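PDB 2NLZ: cephalosporin acylase from Bacillus halodurans, which probably hydrolyses amide bonds as an Ntn hydrolase of the gamma-glutamyltranspeptidase type, though its natural substrate is not established. Local coordinates for residues 248-253 against 414-419; 320-325 against 406-411. The protein carries 1 engineered substitution. All blocks are in the same frame, centred on the assembly; numbering follows the deposited sequence.

Interaction 1. Residues 248-253 against 414-419; sequences RPEWVE and GKRTYH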
loop_
_atom_site.group_PDB
_atom_site.type_symbol
_atom_site.label_atom_id
_atom_site.label_comp_id
_atom_site.label_asym_id
_atom_site.label_seq_id
_atom_site.Cartn_x
_atom_site.Cartn_y
_atom_site.Cartn_z
ATOM N N ARG D 248 20.375 17.474 -44.769
ATOM C CA ARG D 248 20.729 16.100 -44.507
ATOM C C ARG D 248 20.898 15.783 -43.052
ATOM O O ARG D 248 21.270 16.615 -42.251
ATOM C CB ARG D 248 21.929 15.606 -45.323
ATOM C CG ARG D 248 22.551 16.582 -46.286
ATOM C CD ARG D 248 22.558 16.165 -47.766
ATOM N NE ARG D 248 21.915 14.892 -48.031
ATOM C CZ ARG D 248 21.564 14.447 -49.234
ATOM N NH1 ARG D 248 21.786 15.171 -50.318
ATOM N NH2 ARG D 248 20.988 13.265 -49.355
ATOM N N PRO D 249 20.583 14.563 -42.703
ATOM C CA PRO D 249 20.872 14.083 -41.358
ATOM C C PRO D 249 22.377 14.136 -41.131
ATOM O O PRO D 249 23.152 13.860 -42.051
ATOM C CB PRO D 249 20.356 12.636 -41.359
ATOM C CG PRO D 249 20.033 12.309 -42.747
ATOM C CD PRO D 249 19.876 13.567 -43.524
ATOM N N GLU D 250 22.783 14.534 -39.931
ATOM C CA GLU D 250 24.193 14.731 -39.629
ATOM C C GLU D 250 24.665 13.683 -38.637
ATOM O O GLU D 250 24.116 13.566 -37.538
ATOM C CB GLU D 250 24.428 16.154 -39.090
ATOM C CG GLU D 250 25.821 16.420 -38.505
ATOM C CD GLU D 250 26.025 17.878 -38.111
ATOM O OE1 GLU D 250 25.582 18.762 -38.872
ATOM O OE2 GLU D 250 26.629 18.143 -37.051
ATOM N N TRP D 251 25.663 12.901 -39.032
ATOM C CA TRP D 251 26.336 12.039 -38.075
ATOM C C TRP D 251 27.178 12.921 -37.179
ATOM O O TRP D 251 28.026 13.681 -37.646
ATOM C CB TRP D 251 27.192 10.985 -38.761
ATOM C CG TRP D 251 26.377 9.989 -39.473
ATOM C CD1 TRP D 251 26.114 9.949 -40.812
ATOM C CD2 TRP D 251 25.685 8.886 -38.892
ATOM N NE1 TRP D 251 25.307 8.877 -41.102
ATOM C CE2 TRP D 251 25.029 8.205 -39.941
ATOM C CE3 TRP D 251 25.561 8.400 -37.590
ATOM C CZ2 TRP D 251 24.259 7.062 -39.726
ATOM C CZ3 TRP D 251 24.796 7.264 -37.376
ATOM C CH2 TRP D 251 24.153 6.609 -38.443
ATOM N N VAL D 252 26.906 12.833 -35.886
ATOM C CA VAL D 252 27.512 13.718 -34.925
ATOM C C VAL D 252 28.162 12.836 -33.856
ATOM O O VAL D 252 27.812 11.660 -33.718
ATOM C CB VAL D 252 26.450 14.739 -34.405
ATOM C CG1 VAL D 252 25.503 14.100 -33.410
ATOM C CG2 VAL D 252 27.103 16.010 -33.860
ATOM N N GLU D 253 29.145 13.380 -33.140
ATOM C CA GLU D 253 29.935 12.587 -32.184
ATOM C C GLU D 253 29.341 12.622 -30.768
ATOM O O GLU D 253 29.308 13.687 -30.129
ATOM C CB GLU D 253 31.400 13.065 -32.180
ATOM C CG GLU D 253 32.375 12.178 -31.390
ATOM C CD GLU D 253 32.601 10.812 -32.029
ATOM O OE1 GLU D 253 32.652 10.729 -33.277
ATOM O OE2 GLU D 253 32.734 9.823 -31.273
ATOM N N GLY D 414 17.890 29.025 -40.762
ATOM C CA GLY D 414 18.801 27.915 -41.033
ATOM C C GLY D 414 19.493 27.365 -39.809
ATOM O O GLY D 414 20.464 26.625 -39.917
ATOM N N LYS D 415 18.989 27.732 -38.639
ATOM C CA LYS D 415 19.536 27.266 -37.376
ATOM C C LYS D 415 18.605 26.195 -36.816
ATOM O O LYS D 415 17.393 26.288 -36.985
ATOM C CB LYS D 415 19.636 28.449 -36.417
ATOM C CG LYS D 415 20.065 28.114 -34.998
ATOM C CD LYS D 415 19.925 29.334 -34.100
ATOM C CE LYS D 415 20.659 29.148 -32.796
ATOM N NZ LYS D 415 20.428 30.273 -31.876
ATOM N N ARG D 416 19.148 25.167 -36.172
ATOM C CA ARG D 416 18.278 24.226 -35.465
ATOM C C ARG D 416 18.297 24.484 -33.957
ATOM O O ARG D 416 19.332 24.861 -33.395
ATOM C CB ARG D 416 18.599 22.774 -35.819
ATOM C CG ARG D 416 20.042 22.434 -35.667
ATOM C CD ARG D 416 20.574 21.721 -36.888
ATOM N NE ARG D 416 22.023 21.589 -36.780
ATOM C CZ ARG D 416 22.669 20.428 -36.736
ATOM N NH1 ARG D 416 21.995 19.284 -36.811
ATOM N NH2 ARG D 416 23.989 20.409 -36.627
ATOM N N THR D 417 17.139 24.302 -33.322
ATOM C CA THR D 417 16.935 24.743 -31.940
ATOM C C THR D 417 17.310 23.712 -30.879
ATOM O O THR D 417 17.485 22.525 -31.180
ATOM C CB THR D 417 15.469 25.141 -31.689
ATOM O OG1 THR D 417 15.308 25.506 -30.316
ATOM C CG2 THR D 417 14.531 23.991 -32.030
ATOM N N TYR D 418 17.441 24.205 -29.645
ATOM C CA TYR D 418 17.401 23.401 -28.436
ATOM C C TYR D 418 16.309 22.357 -28.607
ATOM O O TYR D 418 15.140 22.697 -28.824
ATOM C CB TYR D 418 17.086 24.315 -27.245
ATOM C CG TYR D 418 17.006 23.650 -25.888
ATOM C CD1 TYR D 418 15.820 23.087 -25.435
ATOM C CD2 TYR D 418 18.108 23.620 -25.038
ATOM C CE1 TYR D 418 15.742 22.482 -24.189
ATOM C CE2 TYR D 418 18.041 23.023 -23.787
ATOM C CZ TYR D 418 16.854 22.456 -23.369
ATOM O OH TYR D 418 16.779 21.867 -22.130
ATOM N N HIS D 419 16.701 21.088 -28.518
ATOM C CA HIS D 419 15.808 19.967 -28.811
ATOM C C HIS D 419 15.607 19.110 -27.571
ATOM O O HIS D 419 16.570 18.780 -26.892
ATOM C CB HIS D 419 16.393 19.119 -29.942
ATOM C CG HIS D 419 15.382 18.685 -30.953
ATOM N ND1 HIS D 419 14.517 17.635 -30.735
ATOM C CD2 HIS D 419 15.098 19.155 -32.187
ATOM C CE1 HIS D 419 13.745 17.476 -31.794
ATOM N NE2 HIS D 419 14.075 18.387 -32.690
#

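Interaction 2. Residues 320-325 against 406-411; sequences DMSVSV and NHDNAL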
loop_
_atom_site.group_PDB
_atom_site.type_symbol
_atom_site.label_atom_id
_atom_site.label_comp_id
_atom_site.label_asym_id
_atom_site.label_seq_id
_atom_site.Cartn_x
_atom_site.Cartn_y
_atom_site.Cartn_z
ATOM N N ASP D 320 26.320 28.573 -32.408
ATOM C CA ASP D 320 25.759 29.717 -31.687
ATOM C C ASP D 320 25.911 29.586 -30.173
ATOM O O ASP D 320 25.428 30.448 -29.435
ATOM C CB ASP D 320 24.278 29.927 -32.045
ATOM C CG ASP D 320 24.077 30.509 -33.443
ATOM O OD1 ASP D 320 23.443 31.577 -33.562
ATOM O OD2 ASP D 320 24.544 29.900 -34.426
ATOM N N MET D 321 26.579 28.524 -29.716
ATOM C CA MET D 321 26.768 28.281 -28.276
ATOM C C MET D 321 27.820 29.200 -27.664
ATOM O O MET D 321 28.902 29.382 -28.221
ATOM C CB MET D 321 27.105 26.815 -27.988
ATOM C CG MET D 321 25.886 25.901 -27.969
ATOM S SD MET D 321 26.226 24.200 -27.491
ATOM C CE MET D 321 26.952 24.416 -25.860
ATOM N N SER D 322 27.483 29.769 -26.508
ATOM C CA SER D 322 28.330 30.756 -25.841
ATOM C C SER D 322 29.494 30.115 -25.079
ATOM O O SER D 322 30.609 30.620 -25.120
ATOM C CB SER D 322 27.488 31.622 -24.906
ATOM O OG SER D 322 28.188 32.777 -24.494
ATOM N N VAL D 323 29.232 29.017 -24.375
ATOM C CA VAL D 323 30.304 28.236 -23.755
ATOM C C VAL D 323 30.456 26.925 -24.518
ATOM O O VAL D 323 29.734 26.682 -25.487
ATOM C CB VAL D 323 30.052 27.971 -22.249
ATOM C CG1 VAL D 323 30.088 29.269 -21.472
ATOM C CG2 VAL D 323 28.728 27.257 -22.031
ATOM N N SER D 324 31.394 26.082 -24.097
ATOM C CA SER D 324 31.579 24.796 -24.760
ATOM C C SER D 324 30.994 23.635 -23.947
ATOM O O SER D 324 30.710 23.765 -22.754
ATOM C CB SER D 324 33.057 24.545 -25.103
ATOM O OG SER D 324 33.779 24.050 -23.989
ATOM N N VAL D 325 30.808 22.508 -24.626
ATOM C CA VAL D 325 30.381 21.259 -24.014
ATOM C C VAL D 325 31.395 20.798 -22.970
ATOM O O VAL D 325 31.023 20.359 -21.881
ATOM C CB VAL D 325 30.231 20.166 -25.087
ATOM C CG1 VAL D 325 29.664 18.899 -24.490
ATOM C CG2 VAL D 325 29.355 20.661 -26.229
ATOM N N ASN D 406 19.543 38.228 -27.236
ATOM C CA ASN D 406 20.729 37.990 -26.416
ATOM C C ASN D 406 20.845 36.560 -25.885
ATOM O O ASN D 406 21.861 36.193 -25.292
ATOM C CB ASN D 406 20.796 39.003 -25.265
ATOM C CG ASN D 406 20.987 40.431 -25.751
ATOM O OD1 ASN D 406 20.353 41.353 -25.251
ATOM N ND2 ASN D 406 21.859 40.615 -26.733
ATOM N N HIS D 407 19.801 35.760 -26.097
ATOM C CA HIS D 407 19.828 34.347 -25.722
ATOM C C HIS D 407 20.517 33.563 -26.821
ATOM O O HIS D 407 20.322 33.853 -27.995
ATOM C CB HIS D 407 18.414 33.803 -25.506
ATOM C CG HIS D 407 18.374 32.519 -24.736
ATOM N ND1 HIS D 407 17.948 32.449 -23.428
ATOM C CD2 HIS D 407 18.715 31.257 -25.086
ATOM C CE1 HIS D 407 18.024 31.200 -23.008
ATOM N NE2 HIS D 407 18.491 30.457 -23.995
ATOM N N ASP D 408 21.313 32.571 -26.438
ATOM C CA ASP D 408 22.052 31.750 -27.394
ATOM C C ASP D 408 21.158 30.948 -28.352
ATOM O O ASP D 408 21.529 30.719 -29.503
ATOM C CB ASP D 408 23.003 30.807 -26.659
ATOM C CG ASP D 408 24.043 31.543 -25.819
ATOM O OD1 ASP D 408 24.404 32.694 -26.140
ATOM O OD2 ASP D 408 24.507 30.953 -24.824
ATOM N N ASN D 409 19.991 30.519 -27.874
ATOM C CA ASN D 409 19.006 29.810 -28.698
ATOM C C ASN D 409 17.997 30.768 -29.359
ATOM O O ASN D 409 16.806 30.457 -29.489
ATOM C CB ASN D 409 18.283 28.740 -27.863
ATOM C CG ASN D 409 17.505 27.766 -28.714
ATOM O OD1 ASN D 409 18.086 27.003 -29.479
ATOM N ND2 ASN D 409 16.176 27.799 -28.595
ATOM N N ALA D 410 18.483 31.938 -29.769
ATOM C CA ALA D 410 17.658 32.904 -30.485
ATOM C C ALA D 410 17.333 32.395 -31.887
ATOM O O ALA D 410 18.151 31.716 -32.511
ATOM C CB ALA D 410 18.358 34.237 -30.558
ATOM N N LEU D 411 16.137 32.717 -32.370
ATOM C CA LEU D 411 15.709 32.300 -33.703
ATOM C C LEU D 411 16.583 32.926 -34.775
ATOM O O LEU D 411 16.743 34.144 -34.835
ATOM C CB LEU D 411 14.244 32.663 -33.944
ATOM C CG LEU D 411 13.641 32.515 -35.342
ATOM C CD1 LEU D 411 13.701 31.087 -35.842
ATOM C CD2 LEU D 411 12.201 33.000 -35.327
#

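Interaction 1. Residues 248-253 against 414-419
Arg416 reaches from an irregular loop to the carboxylate of Glu250, at the start of strand 250-259, and the two side chains form a salt bridge across backbones that stay well apart: CA of Glu250 and CA of Arg416 are 11.9 Å from each other. CB of Arg416 already points toward 248-253. With chi1 at 52°, CG stands between the backbone N and the carbonyl carbon, and the chain bends at chi2 before running out to the guanidinium. CB, CG and CD only span the distance and meet nothing of the strand segment. NE is the first polar atom on the way and turns to another acid, forming a salt bridge with Glu317. CZ lies 4.0 Å from Glu250 OE1, and NH1 of Arg416 stays beyond bonding distance of that carboxylate. NH2 makes the contact: it is 3.2 Å from Glu250 OE1, which comes in obliquely, and 3.5 Å from Glu250 OE2, which lies at the guanidinium edge and in its plane. The planes of the two groups are 55° apart, so this is not a flat two-pronged pairing. Glu250 meets the arginine with an extended chain, and the two side chains cross at about a right angle. With Glu317 at NE and Glu250 at NH2, two acids from different parts of the chain hold the guanidinium at two nitrogens. Arg416 also leans on Asn270 and on Asn86 of strand 81-87, the residue whose backbone pairs with Glu250. This is a loop-to-strand salt bridge, joining 414-419 to the antiparallel pair 250-259 and 81-87, while Pro249 and Trp251, flanking Glu250 in sequence, pack against helix 122-133.

Interaction 2. Residues 320-325 against 406-411
Asp408 lays its carboxylate beside Ser322, meeting the methylene of the serine and not its hydroxyl. The CB of Asp408 points toward 320-325, and chi1 of -61° sets CG anti to its own carbonyl carbon and beside the backbone N, with the carboxylate against Ser322. OD2 of Asp408 is 3.1 Å from CB of Ser322, and OD1 of Asp408 is 3.5 Å from the same carbon. The serine OG, anti to the backbone N (chi1 -166°), lies beside the carbonyl carbon and stays 4.1 Å from Asp408 OD2, too far for a hydrogen bond. Between the two aspartates each CB meets the other residue's carbonyl oxygen: Asp408 CB sits 3.7 Å from Asp320 O, and Asp320 CB sits 3.8 Å from Asp408 O. No hydrogen bond or ion pair joins the two segments directly, and this surface contact is one of van der Waals touching only. Asp408 belongs to a type I beta turn from His407 to Ala410, and its side chain also touches Tyr314 at the end of helix 294-314. His407 NE2 bonds to Met312 O of that helix, while Ser324 N-caps the short helix 325-328 through Gln327 N.

In the fold
The two contacts lie on the same side of the chain's centre, with their own centres 14 Å apart, and interaction 2 is nested within the loop closed by interaction 1. Lys415, next to the bridging arginine, couples them: its NZ is 2.7 Å from Asp408 O and 2.8 Å from Ala410 O, both probable hydrogen bonds, and 3.7 Å from Asp320 OD1, a weak ion pair. Asn409 adds bonds to Tyr418 N and Thr417 OG1, and its OD1 also bonds to Thr316. Segments 406-411 and 414-419 are therefore folded onto each other, and together they connect strand 250-259 to the loop following helix 294-314.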